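Local coordinates for protein succinate-semialdehyde dehydrogenase (Streptococcus pyogenes MGAS1882, PDB 4OGD) that oxidises succinic semialdehyde, presumably to succinate, using NADP+ as cofactor, as a member of the aldehyde dehydrogenase family, at residues L230-D240 with C263-L272; A405-F413 with L424-S432. All coordinates share one frame; numbering follows the deposited sequence.

Interaction 1 (L230-D240 with C263-L272); sequences LGGDDAFIILD and CTSSKRFIVL
Phe236, Asp234 and Arg268 lose the most surface where 230-240 runs alongside 263-272. The Phe236 ring, its CG anti to the backbone N (chi1 -176°), presents one face to an edge of the Phe269 ring in a T-shaped pair, centroids 5.0 Å apart and planes at 62°. Ser266 OG sits at the Phe236 rim, 3.4 Å from CD2. Arg268 uses its side chain as well as its backbone. Bent at chi3, it aims NE straight at Asp233 O, 2.7 Å away and in the guanidinium plane. A weak second bond comes from NH2, and the Asp233 carboxylate adds a salt bridge above that plane, by charge alone. Arg268 NH2 is also bound by Ala381 O. Asp234 receives Arg268 N on its O at 2.9 Å, while OD2 reaches Thr264 O through a water and OD1 accepts Gly389 N. A second water joins Asp234 N, Cys263 O, Ser265 O and Lys267 NZ, and Lys267 NZ also bonds to Gly232 O and pairs with Glu360. Further along, Phe236 N to Arg268 O and Ile270 N to Phe236 O continue the backbone bonding. Two neighbouring parallel strands linked by helix 244-256 make this a beta-alpha-beta crossover, within the aldehyde dehydrogenase fold.

Interaction 2 (A405-F413 with L424-S432); sequences AKIETGMSF and LPFGGIKHS
Gly410 and Gly428 bring the two backbones together, CA to CA 4.2 Å, where 408-411 and 425-430 run roughly antiparallel, their end-to-end directions 153° apart. No backbone N-H bond crosses here; Gly410 CA instead sends a CA-H...O contact to Gly427 O at 3.3 Å, packing directly on that carbonyl with no side chain between the two backbones. Two side-chain groups flank this point. At one end Met411 lies over a face of the Phe426 ring: CE stands 3.6 Å from the centroid, only 6° off the normal, and SD follows at 4.0 Å, a CH-pi and Met-aromatic contact together. The turn at chi3 (-70°) brings the methyl over the ring centre. At the other end the extended Lys430 chain crosses that of Glu408 at about a right angle, and NZ meets the anti side of OE1 at 2.8 Å, somewhat out of the carboxylate plane. A water links the same NZ to Glu408 O. Glu408 OE2 is taken by Tyr36 and Lys37 of the second subunit, so the carboxylate is held from both chains. Between these groups Ile429 pushes CD1 against the Glu408-Thr409 peptide, 3.5 Å from Glu408 C. The contact lies just past helix 397-406, where Asn382 of helix 374-382 binds Glu408 N. Strand 411-414 borders its sheet in this chain and pairs in parallel with a strand of the second subunit, while the short, weakly bonded strand 429-430 pairs antiparallel with 386-387.

Overall arrangement
Following the chain from the N terminus, interaction 1 closes first: strand 235-238 is succeeded by helix 244-256, and the chain returns as strand 268-272 beside it. The chain then builds strands 345-348 and 365-371 and helices 374-382 and 397-406 before interaction 2 closes a short connection of ten residues. The two contacts are therefore in series, neither nested nor crossed, with centres about 12 Å apart. One seven-stranded sheet reaches both, with strand 391-393 between 235-238 and 411-414. They also meet directly: Ser432 OG probably hydrogen-bonds Gly231 O, Leu230 N probably bonds Ser432 O, and Thr264 packs on Phe426.

Interaction 1 (L230-D240 with C263-L272)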
loop_
_atom_site.group_PDB
_atom_site.type_symbol
_atom_site.label_atom_id
_atom_site.label_comp_id
_atom_site.label_asym_id
_atom_site.label_seq_id
_atom_site.Cartn_x
_atom_site.Cartn_y
_atom_site.Cartn_z
ATOM N N LEU A 230 -5.284 -2.136 12.226
ATOM C CA LEU A 230 -6.434 -1.666 12.992
ATOM C C LEU A 230 -6.992 -2.732 13.932
ATOM O O LEU A 230 -6.291 -3.678 14.310
ATOM C CB LEU A 230 -7.509 -1.135 12.040
ATOM C CG LEU A 230 -6.973 -0.152 10.988
ATOM C CD1 LEU A 230 -8.102 0.280 10.048
ATOM C CD2 LEU A 230 -6.316 1.074 11.654
ATOM N N GLY A 231 -8.247 -2.568 14.323
ATOM C CA GLY A 231 -8.833 -3.448 15.313
ATOM C C GLY A 231 -9.255 -4.767 14.709
ATOM O O GLY A 231 -9.116 -4.994 13.502
ATOM N N GLY A 232 -9.785 -5.643 15.554
ATOM C CA GLY A 232 -10.292 -6.920 15.090
ATOM C C GLY A 232 -11.481 -7.380 15.910
ATOM O O GLY A 232 -11.771 -6.832 16.971
ATOM N N ASP A 233 -12.192 -8.383 15.408
ATOM C CA ASP A 233 -13.242 -9.024 16.187
ATOM C C ASP A 233 -13.075 -10.517 15.951
ATOM O O ASP A 233 -13.965 -11.193 15.412
ATOM C CB ASP A 233 -14.630 -8.535 15.745
ATOM C CG ASP A 233 -15.681 -8.723 16.818
ATOM O OD1 ASP A 233 -15.300 -8.829 17.999
ATOM O OD2 ASP A 233 -16.890 -8.748 16.486
ATOM N N ASP A 234 -11.903 -11.018 16.344
ATOM C CA ASP A 234 -11.424 -12.320 15.898
ATOM C C ASP A 234 -12.320 -13.463 16.337
ATOM O O ASP A 234 -12.744 -13.529 17.494
ATOM C CB ASP A 234 -10.005 -12.581 16.413
ATOM C CG ASP A 234 -8.965 -11.655 15.798
ATOM O OD1 ASP A 234 -9.283 -10.873 14.871
ATOM O OD2 ASP A 234 -7.803 -11.741 16.238
ATOM N N ALA A 235 -12.592 -14.371 15.409
ATOM C CA ALA A 235 -13.356 -15.572 15.733
ATOM C C ALA A 235 -12.425 -16.692 16.208
ATOM O O ALA A 235 -11.462 -17.052 15.518
ATOM C CB ALA A 235 -14.157 -16.019 14.532
ATOM N N PHE A 236 -12.733 -17.234 17.387
ATOM C CA PHE A 236 -12.032 -18.364 17.981
ATOM C C PHE A 236 -13.021 -19.515 17.805
ATOM O O PHE A 236 -14.029 -19.584 18.510
ATOM C CB PHE A 236 -11.769 -18.026 19.462
ATOM C CG PHE A 236 -10.965 -19.058 20.241
ATOM C CD1 PHE A 236 -11.474 -20.321 20.507
ATOM C CD2 PHE A 236 -9.731 -18.711 20.794
ATOM C CE1 PHE A 236 -10.748 -21.246 21.264
ATOM C CE2 PHE A 236 -8.996 -19.621 21.552
ATOM C CZ PHE A 236 -9.500 -20.888 21.792
ATOM N N ILE A 237 -12.748 -20.386 16.831
ATOM C CA ILE A 237 -13.716 -21.391 16.381
ATOM C C ILE A 237 -13.374 -22.767 16.944
ATOM O O ILE A 237 -12.298 -23.313 16.679
ATOM C CB ILE A 237 -13.746 -21.481 14.850
ATOM C CG1 ILE A 237 -13.901 -20.090 14.224
ATOM C CG2 ILE A 237 -14.870 -22.410 14.395
ATOM C CD1 ILE A 237 -13.825 -20.095 12.700
ATOM N N ILE A 238 -14.293 -23.316 17.730
ATOM C CA ILE A 238 -14.090 -24.609 18.371
ATOM C C ILE A 238 -14.740 -25.706 17.529
ATOM O O ILE A 238 -15.966 -25.837 17.509
ATOM C CB ILE A 238 -14.673 -24.599 19.793
ATOM C CG1 ILE A 238 -14.059 -23.454 20.600
ATOM C CG2 ILE A 238 -14.436 -25.934 20.495
ATOM C CD1 ILE A 238 -14.663 -23.297 21.964
ATOM N N LEU A 239 -13.920 -26.476 16.817
ATOM C CA LEU A 239 -14.439 -27.514 15.926
ATOM C C LEU A 239 -14.890 -28.752 16.688
ATOM O O LEU A 239 -14.653 -28.888 17.899
ATOM C CB LEU A 239 -13.403 -27.896 14.861
ATOM C CG LEU A 239 -12.920 -26.745 13.978
ATOM C CD1 LEU A 239 -12.087 -27.260 12.819
ATOM C CD2 LEU A 239 -14.108 -25.958 13.466
ATOM N N ASP A 240 -15.547 -29.656 15.968
ATOM C CA ASP A 240 -16.137 -30.842 16.586
ATOM C C ASP A 240 -15.115 -31.832 17.146
ATOM O O ASP A 240 -15.472 -32.756 17.883
ATOM C CB ASP A 240 -17.109 -31.536 15.612
ATOM C CG ASP A 240 -16.444 -31.991 14.315
ATOM O OD1 ASP A 240 -15.212 -31.864 14.163
ATOM O OD2 ASP A 240 -17.166 -32.494 13.428
ATOM N N CYS A 263 -6.018 -6.006 19.674
ATOM C CA CYS A 263 -6.686 -6.095 18.381
ATOM C C CYS A 263 -6.914 -7.553 17.970
ATOM O O CYS A 263 -7.906 -7.862 17.304
ATOM C CB CYS A 263 -5.887 -5.343 17.318
ATOM S SG CYS A 263 -4.170 -5.835 17.211
ATOM N N THR A 264 -6.012 -8.442 18.393
ATOM C CA THR A 264 -6.133 -9.875 18.131
ATOM C C THR A 264 -6.642 -10.668 19.346
ATOM O O THR A 264 -6.386 -11.875 19.470
ATOM C CB THR A 264 -4.789 -10.487 17.658
ATOM O OG1 THR A 264 -3.736 -10.068 18.537
ATOM C CG2 THR A 264 -4.463 -10.049 16.234
ATOM N N SER A 265 -7.370 -10.007 20.241
ATOM C CA SER A 265 -8.021 -10.730 21.339
ATOM C C SER A 265 -9.045 -11.699 20.748
ATOM O O SER A 265 -9.564 -11.474 19.655
ATOM C CB SER A 265 -8.706 -9.759 22.298
ATOM O OG SER A 265 -9.024 -10.399 23.536
ATOM N N SER A 266 -9.330 -12.788 21.456
ATOM C CA SER A 266 -10.287 -13.769 20.949
ATOM C C SER A 266 -11.710 -13.337 21.289
ATOM O O SER A 266 -12.305 -13.830 22.246
ATOM C CB SER A 266 -9.972 -15.144 21.536
ATOM O OG SER A 266 -8.663 -15.545 21.143
ATOM N N LYS A 267 -12.256 -12.420 20.495
ATOM C CA LYS A 267 -13.453 -11.689 20.902
ATOM C C LYS A 267 -14.761 -12.414 20.627
ATOM O O LYS A 267 -15.742 -12.208 21.338
ATOM C CB LYS A 267 -13.475 -10.287 20.282
ATOM C CG LYS A 267 -12.232 -9.482 20.597
ATOM C CD LYS A 267 -12.480 -7.987 20.463
ATOM C CE LYS A 267 -11.203 -7.181 20.775
ATOM N NZ LYS A 267 -10.324 -7.010 19.558
ATOM N N ARG A 268 -14.787 -13.248 19.595
ATOM C CA ARG A 268 -16.001 -14.017 19.292
ATOM C C ARG A 268 -15.701 -15.501 19.360
ATOM O O ARG A 268 -15.095 -16.057 18.448
ATOM C CB ARG A 268 -16.560 -13.668 17.900
ATOM C CG ARG A 268 -16.993 -12.210 17.715
ATOM C CD ARG A 268 -17.573 -11.980 16.307
ATOM N NE ARG A 268 -16.526 -12.120 15.297
ATOM C CZ ARG A 268 -16.697 -12.671 14.101
ATOM N NH1 ARG A 268 -17.887 -13.135 13.732
ATOM N NH2 ARG A 268 -15.668 -12.763 13.275
ATOM N N PHE A 269 -16.129 -16.147 20.438
ATOM C CA PHE A 269 -16.009 -17.588 20.520
ATOM C C PHE A 269 -17.156 -18.203 19.750
ATOM O O PHE A 269 -18.313 -17.905 20.023
ATOM C CB PHE A 269 -16.052 -18.045 21.977
ATOM C CG PHE A 269 -14.818 -17.685 22.756
ATOM C CD1 PHE A 269 -13.624 -18.362 22.535
ATOM C CD2 PHE A 269 -14.849 -16.671 23.705
ATOM C CE1 PHE A 269 -12.475 -18.041 23.256
ATOM C CE2 PHE A 269 -13.690 -16.337 24.431
ATOM C CZ PHE A 269 -12.509 -17.027 24.203
ATOM N N ILE A 270 -16.839 -19.041 18.774
ATOM C CA ILE A 270 -17.874 -19.673 17.969
ATOM C C ILE A 270 -17.915 -21.161 18.318
ATOM O O ILE A 270 -16.927 -21.869 18.143
ATOM C CB ILE A 270 -17.606 -19.429 16.480
ATOM C CG1 ILE A 270 -17.617 -17.918 16.207
ATOM C CG2 ILE A 270 -18.653 -20.111 15.624
ATOM C CD1 ILE A 270 -17.387 -17.562 14.747
ATOM N N VAL A 271 -19.050 -21.614 18.847
ATOM C CA VAL A 271 -19.149 -22.953 19.422
ATOM C C VAL A 271 -20.359 -23.701 18.863
ATOM O O VAL A 271 -21.420 -23.117 18.644
ATOM C CB VAL A 271 -19.192 -22.883 20.970
ATOM C CG1 VAL A 271 -20.436 -22.171 21.447
ATOM C CG2 VAL A 271 -19.123 -24.264 21.572
ATOM N N LEU A 272 -20.180 -24.990 18.602
ATOM C CA LEU A 272 -21.257 -25.826 18.085
ATOM C C LEU A 272 -22.333 -26.069 19.153
ATOM O O LEU A 272 -22.030 -26.108 20.344
ATOM C CB LEU A 272 -20.674 -27.138 17.549
ATOM C CG LEU A 272 -19.730 -26.903 16.369
ATOM C CD1 LEU A 272 -18.767 -28.050 16.159
ATOM C CD2 LEU A 272 -20.543 -26.680 15.111
HETATM O O HOH W 1 -9.959 -9.431 17.919
HETATM O O HOH W 2 -6.752 -13.895 17.388
HETATM O O HOH W 3 -17.820 -26.418 19.410
#

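Interaction 2 (A405-F413 with L424-S432)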
loop_
_atom_site.group_PDB
_atom_site.type_symbol
_atom_site.label_atom_id
_atom_site.label_comp_id
_atom_site.label_asym_id
_atom_site.label_seq_id
_atom_site.Cartn_x
_atom_site.Cartn_y
_atom_site.Cartn_z
ATOM N N ALA A 405 -8.012 -21.765 6.207
ATOM C CA ALA A 405 -7.921 -21.182 4.869
ATOM C C ALA A 405 -9.254 -20.589 4.436
ATOM O O ALA A 405 -9.292 -19.649 3.637
ATOM C CB ALA A 405 -7.456 -22.227 3.858
ATOM N N LYS A 406 -10.347 -21.128 4.969
ATOM C CA LYS A 406 -11.672 -20.633 4.602
ATOM C C LYS A 406 -12.080 -19.353 5.332
ATOM O O LYS A 406 -13.084 -18.731 4.978
ATOM C CB LYS A 406 -12.727 -21.720 4.812
ATOM C CG LYS A 406 -12.533 -22.905 3.885
ATOM C CD LYS A 406 -13.556 -23.998 4.169
ATOM C CE LYS A 406 -13.402 -25.144 3.181
ATOM N NZ LYS A 406 -14.307 -26.270 3.541
ATOM N N ILE A 407 -11.310 -18.956 6.340
ATOM C CA ILE A 407 -11.631 -17.739 7.086
ATOM C C ILE A 407 -11.061 -16.511 6.387
ATOM O O ILE A 407 -9.884 -16.493 5.994
ATOM C CB ILE A 407 -11.100 -17.780 8.540
ATOM C CG1 ILE A 407 -11.509 -19.088 9.229
ATOM C CG2 ILE A 407 -11.636 -16.595 9.333
ATOM C CD1 ILE A 407 -13.015 -19.358 9.182
ATOM N N GLU A 408 -11.903 -15.492 6.224
ATOM C CA GLU A 408 -11.501 -14.220 5.636
ATOM C C GLU A 408 -10.840 -13.368 6.717
ATOM O O GLU A 408 -11.501 -12.584 7.413
ATOM C CB GLU A 408 -12.724 -13.505 5.049
ATOM C CG GLU A 408 -13.310 -14.239 3.856
ATOM C CD GLU A 408 -14.526 -13.551 3.272
ATOM O OE1 GLU A 408 -15.195 -12.784 3.996
ATOM O OE2 GLU A 408 -14.818 -13.791 2.081
ATOM N N THR A 409 -9.532 -13.545 6.862
ATOM C CA THR A 409 -8.773 -12.885 7.913
ATOM C C THR A 409 -7.290 -12.967 7.585
ATOM O O THR A 409 -6.871 -13.804 6.783
ATOM C CB THR A 409 -9.032 -13.551 9.283
ATOM O OG1 THR A 409 -8.498 -12.723 10.317
ATOM C CG2 THR A 409 -8.377 -14.927 9.355
ATOM N N GLY A 410 -6.486 -12.117 8.220
ATOM C CA GLY A 410 -5.065 -12.065 7.917
ATOM C C GLY A 410 -4.210 -13.090 8.646
ATOM O O GLY A 410 -3.089 -13.391 8.219
ATOM N N MET A 411 -4.723 -13.621 9.755
ATOM C CA MET A 411 -3.959 -14.556 10.580
ATOM C C MET A 411 -4.851 -15.619 11.209
ATOM O O MET A 411 -5.944 -15.324 11.683
ATOM C CB MET A 411 -3.225 -13.807 11.698
ATOM C CG MET A 411 -2.216 -12.793 11.196
ATOM S SD MET A 411 -1.486 -11.781 12.490
ATOM C CE MET A 411 -2.881 -10.769 12.971
ATOM N N SER A 412 -4.364 -16.852 11.237
ATOM C CA SER A 412 -5.093 -17.935 11.901
ATOM C C SER A 412 -4.163 -18.664 12.841
ATOM O O SER A 412 -3.112 -19.147 12.420
ATOM C CB SER A 412 -5.674 -18.909 10.875
ATOM O OG SER A 412 -6.646 -18.273 10.059
ATOM N N PHE A 413 -4.546 -18.728 14.116
ATOM C CA PHE A 413 -3.731 -19.375 15.131
ATOM C C PHE A 413 -4.352 -20.713 15.480
ATOM O O PHE A 413 -5.521 -20.786 15.868
ATOM C CB PHE A 413 -3.614 -18.471 16.357
ATOM C CG PHE A 413 -3.021 -17.127 16.047
ATOM C CD1 PHE A 413 -1.665 -17.007 15.774
ATOM C CD2 PHE A 413 -3.818 -15.995 16.007
ATOM C CE1 PHE A 413 -1.111 -15.772 15.461
ATOM C CE2 PHE A 413 -3.271 -14.750 15.695
ATOM C CZ PHE A 413 -1.916 -14.645 15.431
ATOM N N LEU A 424 7.119 -13.632 11.763
ATOM C CA LEU A 424 5.748 -13.886 11.300
ATOM C C LEU A 424 5.057 -12.591 10.861
ATOM O O LEU A 424 5.018 -11.619 11.625
ATOM C CB LEU A 424 4.928 -14.538 12.421
ATOM C CG LEU A 424 5.427 -15.859 13.012
ATOM C CD1 LEU A 424 4.480 -16.374 14.109
ATOM C CD2 LEU A 424 5.607 -16.902 11.915
ATOM N N PRO A 425 4.486 -12.573 9.640
ATOM C CA PRO A 425 3.801 -11.357 9.187
ATOM C C PRO A 425 2.519 -11.111 9.965
ATOM O O PRO A 425 1.796 -12.063 10.309
ATOM C CB PRO A 425 3.494 -11.645 7.717
ATOM C CG PRO A 425 3.456 -13.146 7.613
ATOM C CD PRO A 425 4.442 -13.656 8.639
ATOM N N PHE A 426 2.252 -9.840 10.244
ATOM C CA PHE A 426 1.116 -9.450 11.069
ATOM C C PHE A 426 0.295 -8.398 10.342
ATOM O O PHE A 426 0.805 -7.332 10.014
ATOM C CB PHE A 426 1.622 -8.894 12.403
ATOM C CG PHE A 426 0.551 -8.708 13.456
ATOM C CD1 PHE A 426 -0.419 -7.719 13.326
ATOM C CD2 PHE A 426 0.554 -9.487 14.605
ATOM C CE1 PHE A 426 -1.391 -7.536 14.301
ATOM C CE2 PHE A 426 -0.409 -9.310 15.589
ATOM C CZ PHE A 426 -1.383 -8.333 15.437
ATOM N N GLY A 427 -0.978 -8.696 10.097
ATOM C CA GLY A 427 -1.873 -7.714 9.505
ATOM C C GLY A 427 -3.212 -8.320 9.161
ATOM O O GLY A 427 -3.415 -9.524 9.327
ATOM N N GLY A 428 -4.127 -7.482 8.681
ATOM C CA GLY A 428 -5.483 -7.935 8.433
ATOM C C GLY A 428 -6.039 -7.547 7.072
ATOM O O GLY A 428 -5.305 -7.152 6.150
ATOM N N ILE A 429 -7.358 -7.692 6.950
ATOM C CA ILE A 429 -8.104 -7.256 5.775
ATOM C C ILE A 429 -9.365 -6.556 6.277
ATOM O O ILE A 429 -9.552 -6.405 7.489
ATOM C CB ILE A 429 -8.493 -8.445 4.867
ATOM C CG1 ILE A 429 -9.349 -9.442 5.645
ATOM C CG2 ILE A 429 -7.235 -9.119 4.314
ATOM C CD1 ILE A 429 -9.898 -10.608 4.797
ATOM N N LYS A 430 -10.224 -6.132 5.352
ATOM C CA LYS A 430 -11.458 -5.414 5.701
ATOM C C LYS A 430 -11.150 -4.207 6.597
ATOM O O LYS A 430 -10.181 -3.481 6.332
ATOM C CB LYS A 430 -12.507 -6.366 6.311
ATOM C CG LYS A 430 -12.874 -7.525 5.368
ATOM C CD LYS A 430 -13.948 -8.447 5.966
ATOM C CE LYS A 430 -14.176 -9.692 5.094
ATOM N NZ LYS A 430 -15.211 -10.612 5.708
ATOM N N HIS A 431 -11.944 -3.976 7.643
ATOM C CA HIS A 431 -11.695 -2.817 8.511
ATOM C C HIS A 431 -10.555 -3.038 9.497
ATOM O O HIS A 431 -10.287 -2.174 10.341
ATOM C CB HIS A 431 -12.942 -2.399 9.298
ATOM C CG HIS A 431 -14.019 -1.784 8.461
ATOM N ND1 HIS A 431 -14.762 -0.705 8.888
ATOM C CD2 HIS A 431 -14.491 -2.107 7.234
ATOM C CE1 HIS A 431 -15.638 -0.382 7.954
ATOM N NE2 HIS A 431 -15.497 -1.218 6.942
ATOM N N SER A 432 -9.886 -4.185 9.406
ATOM C CA SER A 432 -8.693 -4.416 10.215
ATOM C C SER A 432 -7.459 -3.814 9.553
ATOM O O SER A 432 -6.377 -3.817 10.143
ATOM C CB SER A 432 -8.478 -5.915 10.466
ATOM O OG SER A 432 -9.516 -6.431 11.270
HETATM O O HOH W 4 -13.768 -11.447 8.076
HETATM O O HOH W 5 -0.521 -11.708 8.351
#